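PDB 4BQN: capsular polysaccharide biosynthesis protein from Burkholderia pseudomallei, which binds coenzyme A and probably acts as an acetyltransferase in the biosynthesis of capsular polysaccharide. Local coordinates for residues A[23-28]-A[225-230]; A[27-32]-A[218-223]. The protein carries 1 engineered substitution. One frame throughout, in Å; residues are numbered along the deposited sequence.

Contact 1 of 2, residues A[23-28]-A[225-230]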
loop_
_atom_site.group_PDB
_atom_site.type_symbol
_atom_site.label_atom_id
_atom_site.label_comp_id
_atom_site.label_asym_id
_atom_site.label_seq_id
_atom_site.Cartn_x
_atom_site.Cartn_y
_atom_site.Cartn_z
ATOM N N LEU A 23 6.924 -8.231 13.469
ATOM C CA LEU A 23 8.235 -8.599 14.023
ATOM C C LEU A 23 8.172 -8.978 15.499
ATOM O O LEU A 23 8.761 -9.988 15.914
ATOM C CB LEU A 23 9.255 -7.486 13.814
ATOM C CG LEU A 23 9.738 -7.332 12.362
ATOM C CD1 LEU A 23 10.436 -5.985 12.208
ATOM C CD2 LEU A 23 10.652 -8.488 11.940
ATOM N N ASN A 24 7.417 -8.206 16.281
ATOM C CA ASN A 24 7.285 -8.471 17.713
ATOM C C ASN A 24 6.627 -9.817 17.997
ATOM O O ASN A 24 6.797 -10.365 19.077
ATOM C CB ASN A 24 6.481 -7.356 18.382
ATOM C CG ASN A 24 7.282 -6.082 18.564
ATOM O OD1 ASN A 24 8.496 -6.040 18.333
ATOM N ND2 ASN A 24 6.602 -5.028 19.003
ATOM N N SER A 25 5.887 -10.347 17.023
ATOM C CA SER A 25 5.218 -11.644 17.179
ATOM C C SER A 25 6.127 -12.854 16.927
ATOM O O SER A 25 5.702 -13.986 17.143
ATOM C CB SER A 25 3.962 -11.722 16.292
ATOM O OG SER A 25 4.267 -12.120 14.965
ATOM N N CYS A 26 7.363 -12.614 16.497
ATOM C CA CYS A 26 8.360 -13.669 16.330
ATOM C C CYS A 26 9.176 -13.783 17.619
ATOM O O CYS A 26 9.871 -12.831 17.994
ATOM C CB CYS A 26 9.286 -13.338 15.161
ATOM S SG CYS A 26 10.667 -14.499 15.010
ATOM N N PRO A 27 9.086 -14.943 18.310
ATOM C CA PRO A 27 9.746 -15.066 19.621
ATOM C C PRO A 27 11.255 -14.824 19.572
ATOM O O PRO A 27 11.815 -14.240 20.497
ATOM C CB PRO A 27 9.423 -16.505 20.064
ATOM C CG PRO A 27 8.174 -16.847 19.337
ATOM C CD PRO A 27 8.248 -16.127 18.014
ATOM N N THR A 28 11.912 -15.247 18.497
ATOM C CA THR A 28 13.363 -15.073 18.393
ATOM C C THR A 28 13.721 -13.590 18.235
ATOM O O THR A 28 14.672 -13.100 18.861
ATOM C CB THR A 28 13.944 -15.950 17.267
ATOM O OG1 THR A 28 13.664 -17.320 17.567
ATOM C CG2 THR A 28 15.445 -15.782 17.148
ATOM N N ILE A 225 12.745 -17.777 11.976
ATOM C CA ILE A 225 11.650 -16.892 11.603
ATOM C C ILE A 225 10.294 -17.583 11.724
ATOM O O ILE A 225 10.022 -18.561 11.028
ATOM C CB ILE A 225 11.863 -16.347 10.179
ATOM C CG1 ILE A 225 13.236 -15.663 10.065
ATOM C CG2 ILE A 225 10.730 -15.397 9.793
ATOM C CD1 ILE A 225 13.649 -15.361 8.639
ATOM N N SER A 226 9.451 -17.057 12.609
ATOM C CA SER A 226 8.095 -17.566 12.785
ATOM C C SER A 226 7.237 -16.434 13.312
ATOM O O SER A 226 7.684 -15.642 14.121
ATOM C CB SER A 226 8.053 -18.770 13.736
ATOM O OG SER A 226 8.369 -18.394 15.058
ATOM N N PHE A 227 6.010 -16.348 12.823
ATOM C CA PHE A 227 5.119 -15.258 13.205
ATOM C C PHE A 227 3.782 -15.772 13.704
ATOM O O PHE A 227 3.407 -16.921 13.454
ATOM C CB PHE A 227 4.899 -14.301 12.018
ATOM C CG PHE A 227 6.169 -13.704 11.481
ATOM C CD1 PHE A 227 6.906 -12.791 12.233
ATOM C CD2 PHE A 227 6.655 -14.088 10.236
ATOM C CE1 PHE A 227 8.099 -12.261 11.751
ATOM C CE2 PHE A 227 7.835 -13.541 9.731
ATOM C CZ PHE A 227 8.562 -12.630 10.491
ATOM N N ASP A 228 3.048 -14.886 14.377
ATOM C CA ASP A 228 1.673 -15.161 14.764
ATOM C C ASP A 228 0.836 -15.152 13.487
ATOM O O ASP A 228 0.659 -14.107 12.870
ATOM C CB ASP A 228 1.181 -14.078 15.738
ATOM C CG ASP A 228 -0.263 -14.271 16.185
ATOM O OD1 ASP A 228 -0.996 -15.115 15.621
ATOM O OD2 ASP A 228 -0.671 -13.547 17.118
ATOM N N GLN A 229 0.340 -16.322 13.086
ATOM C CA GLN A 229 -0.438 -16.481 11.852
ATOM C C GLN A 229 -1.799 -15.790 11.893
ATOM O O GLN A 229 -2.452 -15.651 10.860
ATOM C CB GLN A 229 -0.643 -17.971 11.525
ATOM C CG GLN A 229 0.647 -18.765 11.394
ATOM C CD GLN A 229 1.508 -18.274 10.248
ATOM O OE1 GLN A 229 1.077 -18.256 9.088
ATOM N NE2 GLN A 229 2.739 -17.877 10.563
ATOM N N ASN A 230 -2.238 -15.376 13.078
ATOM C CA ASN A 230 -3.527 -14.692 13.204
ATOM C C ASN A 230 -3.461 -13.186 12.991
ATOM O O ASN A 230 -4.492 -12.533 12.837
ATOM C CB ASN A 230 -4.172 -14.998 14.557
ATOM C CG ASN A 230 -4.446 -16.473 14.755
ATOM O OD1 ASN A 230 -5.016 -17.136 13.885
ATOM N ND2 ASN A 230 -4.042 -16.997 15.907
HETATM O O HOH W 1 11.023 -17.599 16.335
#

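Contact 2 of 2, residues A[27-32]-A[218-223]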
loop_
_atom_site.group_PDB
_atom_site.type_symbol
_atom_site.label_atom_id
_atom_site.label_comp_id
_atom_site.label_asym_id
_atom_site.label_seq_id
_atom_site.Cartn_x
_atom_site.Cartn_y
_atom_site.Cartn_z
ATOM N N PRO A 27 9.086 -14.943 18.310
ATOM C CA PRO A 27 9.746 -15.066 19.621
ATOM C C PRO A 27 11.255 -14.824 19.572
ATOM O O PRO A 27 11.815 -14.240 20.497
ATOM C CB PRO A 27 9.423 -16.505 20.064
ATOM C CG PRO A 27 8.174 -16.847 19.337
ATOM C CD PRO A 27 8.248 -16.127 18.014
ATOM N N THR A 28 11.912 -15.247 18.497
ATOM C CA THR A 28 13.363 -15.073 18.393
ATOM C C THR A 28 13.721 -13.590 18.235
ATOM O O THR A 28 14.672 -13.100 18.861
ATOM C CB THR A 28 13.944 -15.950 17.267
ATOM O OG1 THR A 28 13.664 -17.320 17.567
ATOM C CG2 THR A 28 15.445 -15.782 17.148
ATOM N N PHE A 29 12.941 -12.869 17.430
ATOM C CA PHE A 29 13.136 -11.432 17.289
ATOM C C PHE A 29 12.859 -10.716 18.617
ATOM O O PHE A 29 13.650 -9.879 19.064
ATOM C CB PHE A 29 12.234 -10.859 16.186
ATOM C CG PHE A 29 12.430 -9.388 15.959
ATOM C CD1 PHE A 29 13.398 -8.915 15.071
ATOM C CD2 PHE A 29 11.648 -8.475 16.651
ATOM C CE1 PHE A 29 13.574 -7.557 14.879
ATOM C CE2 PHE A 29 11.818 -7.122 16.467
ATOM C CZ PHE A 29 12.781 -6.656 15.584
ATOM N N ALA A 30 11.733 -11.056 19.246
ATOM C CA ALA A 30 11.306 -10.400 20.487
ATOM C C ALA A 30 12.254 -10.660 21.662
ATOM O O ALA A 30 12.315 -9.867 22.597
ATOM C CB ALA A 30 9.879 -10.791 20.843
ATOM N N ARG A 31 13.004 -11.758 21.596
ATOM C CA ARG A 31 14.044 -12.068 22.587
ATOM C C ARG A 31 15.135 -10.987 22.574
ATOM O O ARG A 31 15.702 -10.651 23.618
ATOM C CB ARG A 31 14.644 -13.459 22.299
ATOM C CG ARG A 31 15.799 -13.891 23.193
ATOM C CD ARG A 31 16.549 -15.072 22.580
ATOM N NE ARG A 31 17.223 -14.684 21.342
ATOM C CZ ARG A 31 17.561 -15.516 20.362
ATOM N NH1 ARG A 31 17.304 -16.818 20.459
ATOM N NH2 ARG A 31 18.160 -15.040 19.278
ATOM N N ASP A 32 15.418 -10.451 21.392
ATOM C CA ASP A 32 16.575 -9.574 21.172
ATOM C C ASP A 32 16.261 -8.089 21.083
ATOM O O ASP A 32 17.155 -7.259 21.291
ATOM C CB ASP A 32 17.323 -9.980 19.891
ATOM C CG ASP A 32 17.892 -11.389 19.959
ATOM O OD1 ASP A 32 18.212 -11.861 21.072
ATOM O OD2 ASP A 32 18.033 -12.019 18.887
ATOM N N LEU A 218 18.952 -8.660 9.243
ATOM C CA LEU A 218 19.542 -8.536 10.573
ATOM C C LEU A 218 20.460 -9.696 10.967
ATOM O O LEU A 218 21.116 -9.636 12.010
ATOM C CB LEU A 218 18.432 -8.370 11.609
ATOM C CG LEU A 218 17.646 -7.064 11.497
ATOM C CD1 LEU A 218 16.467 -7.130 12.451
ATOM C CD2 LEU A 218 18.529 -5.862 11.813
ATOM N N GLY A 219 20.518 -10.743 10.140
ATOM C CA GLY A 219 21.413 -11.870 10.391
ATOM C C GLY A 219 20.783 -13.092 11.014
ATOM O O GLY A 219 21.492 -14.037 11.344
ATOM N N TYR A 220 19.458 -13.103 11.173
ATOM C CA TYR A 220 18.773 -14.322 11.607
ATOM C C TYR A 220 18.773 -15.350 10.480
ATOM O O TYR A 220 18.852 -14.978 9.313
ATOM C CB TYR A 220 17.330 -14.020 12.038
ATOM C CG TYR A 220 17.253 -13.159 13.279
ATOM C CD1 TYR A 220 17.396 -13.725 14.546
ATOM C CD2 TYR A 220 17.041 -11.783 13.191
ATOM C CE1 TYR A 220 17.354 -12.944 15.688
ATOM C CE2 TYR A 220 16.980 -10.995 14.332
ATOM C CZ TYR A 220 17.139 -11.581 15.573
ATOM O OH TYR A 220 17.082 -10.801 16.704
ATOM N N THR A 221 18.690 -16.629 10.837
ATOM C CA THR A 221 18.562 -17.750 9.901
ATOM C C THR A 221 17.106 -17.916 9.477
ATOM O O THR A 221 16.207 -17.434 10.162
ATOM C CB THR A 221 18.992 -19.085 10.567
ATOM O OG1 THR A 221 18.076 -19.418 11.622
ATOM C CG2 THR A 221 20.398 -18.994 11.129
ATOM N N TYR A 222 16.870 -18.647 8.393
ATOM C CA TYR A 222 15.510 -18.976 7.969
ATOM C C TYR A 222 14.732 -19.676 9.074
ATOM O O TYR A 222 13.550 -19.376 9.287
ATOM C CB TYR A 222 15.540 -19.811 6.674
ATOM C CG TYR A 222 15.875 -18.965 5.471
ATOM C CD1 TYR A 222 17.204 -18.710 5.109
ATOM C CD2 TYR A 222 14.865 -18.388 4.713
ATOM C CE1 TYR A 222 17.505 -17.905 4.017
ATOM C CE2 TYR A 222 15.150 -17.588 3.628
ATOM C CZ TYR A 222 16.462 -17.346 3.283
ATOM O OH TYR A 222 16.704 -16.546 2.199
ATOM N N SER A 223 15.415 -20.563 9.804
ATOM C CA SER A 223 14.782 -21.347 10.863
ATOM C C SER A 223 14.399 -20.531 12.107
ATOM O O SER A 223 13.578 -20.977 12.906
ATOM C CB SER A 223 15.666 -22.536 11.253
ATOM O OG SER A 223 16.926 -22.101 11.732
#

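Contact 1 of 2, residues A[23-28]-A[225-230]
A single direct hydrogen bond joins the link between helices 15-24 and 27-32 to the loop segment 225-230, which is extended as far as Phe227, and it is nearly straight: Asp228 N donates to Ser25 OG over 3.1 Å, with 175° at the hydrogen. Ser25 OG sits between its own backbone N and carbonyl carbon, the crowded position, and is also hydrogen-bonded to Met22 O, a carbonyl of the last turn of helix 15-24. One hydroxyl therefore bridges that helix end to the backbone of 225-230, and the CB atoms of Ser25 and Asp228 close up to 3.7 Å beside the bond.

A water supplies the second polar link, lying 2.9 Å from Thr28 OG1 and hydrogen-bonded as well to Ser226 OG. Pro27 CD lies 3.7 Å from Ser226 OG.

The apolar part centres on Phe227. Cys26 CB packs obliquely against the ring, 3.8 Å from Phe227 CE1, while Ser25 OG lies at the ring edge. Cys26 is the N-cap residue of helix 27-32: its SG, anti to its own backbone N, caps a backbone N of the first turn. Secondarily, Cys26 SG stands 5.4 Å from the Phe227 ring centroid and 36° off the normal, an oblique sulfur-aromatic contact. Beyond the pair, helix 204-217 supplies Met215 to Cys26 and Ala211 to the ring.

Within 225-230, two side-chain bonds brace the chain. Asp228 OD1 accepts from Asn230 N, an Asx turn, and Gln229 NE2 donates to Phe227 O.

Cys26 CA approaches Ser226 O at 3.0 Å, a CA-H...O contact with 126° at the hydrogen. This buried carbonyl has no conventional partner in the model, so the direct polar hold rests on one straight bond to a serine shared with Met22 O.

Contact 2 of 2, residues A[27-32]-A[218-223]
Tyr220 passes Thr28 and overlaps its methyl, Thr28 CG2 reaching the ring obliquely, 3.7 Å from Tyr220 CE1. The two side chains run past each other in opposite directions, so the threonine methyl, anti to the backbone N, lies alongside the phenol, whose hydroxyl end points to Asp32. Phe29 CD1 approaches the same ring obliquely, 4.2 Å from Tyr220 CE2. Phe29 also has CG anti to its backbone N (chi1 -178°), and its ring edge meets a branch of Leu218: Phe29 CE1 lies 3.8 Å from Leu218 CD1, with the methyl in the ring plane. Met215 of helix 204-217 touches both aromatic residues, and Trp33 stacks on Phe29.

The polar end is a tip-to-tip meeting. Tyr220 OH donates over 2.7 Å to Asp32 OD2, accepted on the anti lone pair of that oxygen, and carboxylate and phenol planes are only 14° apart. Trp33 NE1 is weakly hydrogen-bonded to Tyr220 OH. Arg31 grips the same carboxylate side-on: its NH2 takes the syn lone pair of Asp32 OD2, while Arg31 NE bonds Asp32 OD1 at 3.0 Å from above the carboxylate plane.

Asp32 OD2 thus accepts from two donors on its two lone pairs, which limits rotation of the carboxylate; the adjacent guanidinium would be expected to favour the ionised form, the one that accepts the tyrosine hydrogen bond.

From the N terminus, the chain runs through strand 6-11 and helix 15-24, turns at Ser25 and Cys26, and enters helix 27-32 before edge strand 33-35 of the parallel sheet. Nearly two hundred residues later, helix 204-217 ends and the following loop returns to this corner. Its first part, 218-223, closes contact 2; its next part, 225-230, closes contact 1. Since the earlier partner pairs with the later one, contact 2 nests inside contact 1. They share Pro27 and Thr28, their centres are 9 Å apart, and together they bind this loop to two consecutive helices, away from the coenzyme A site.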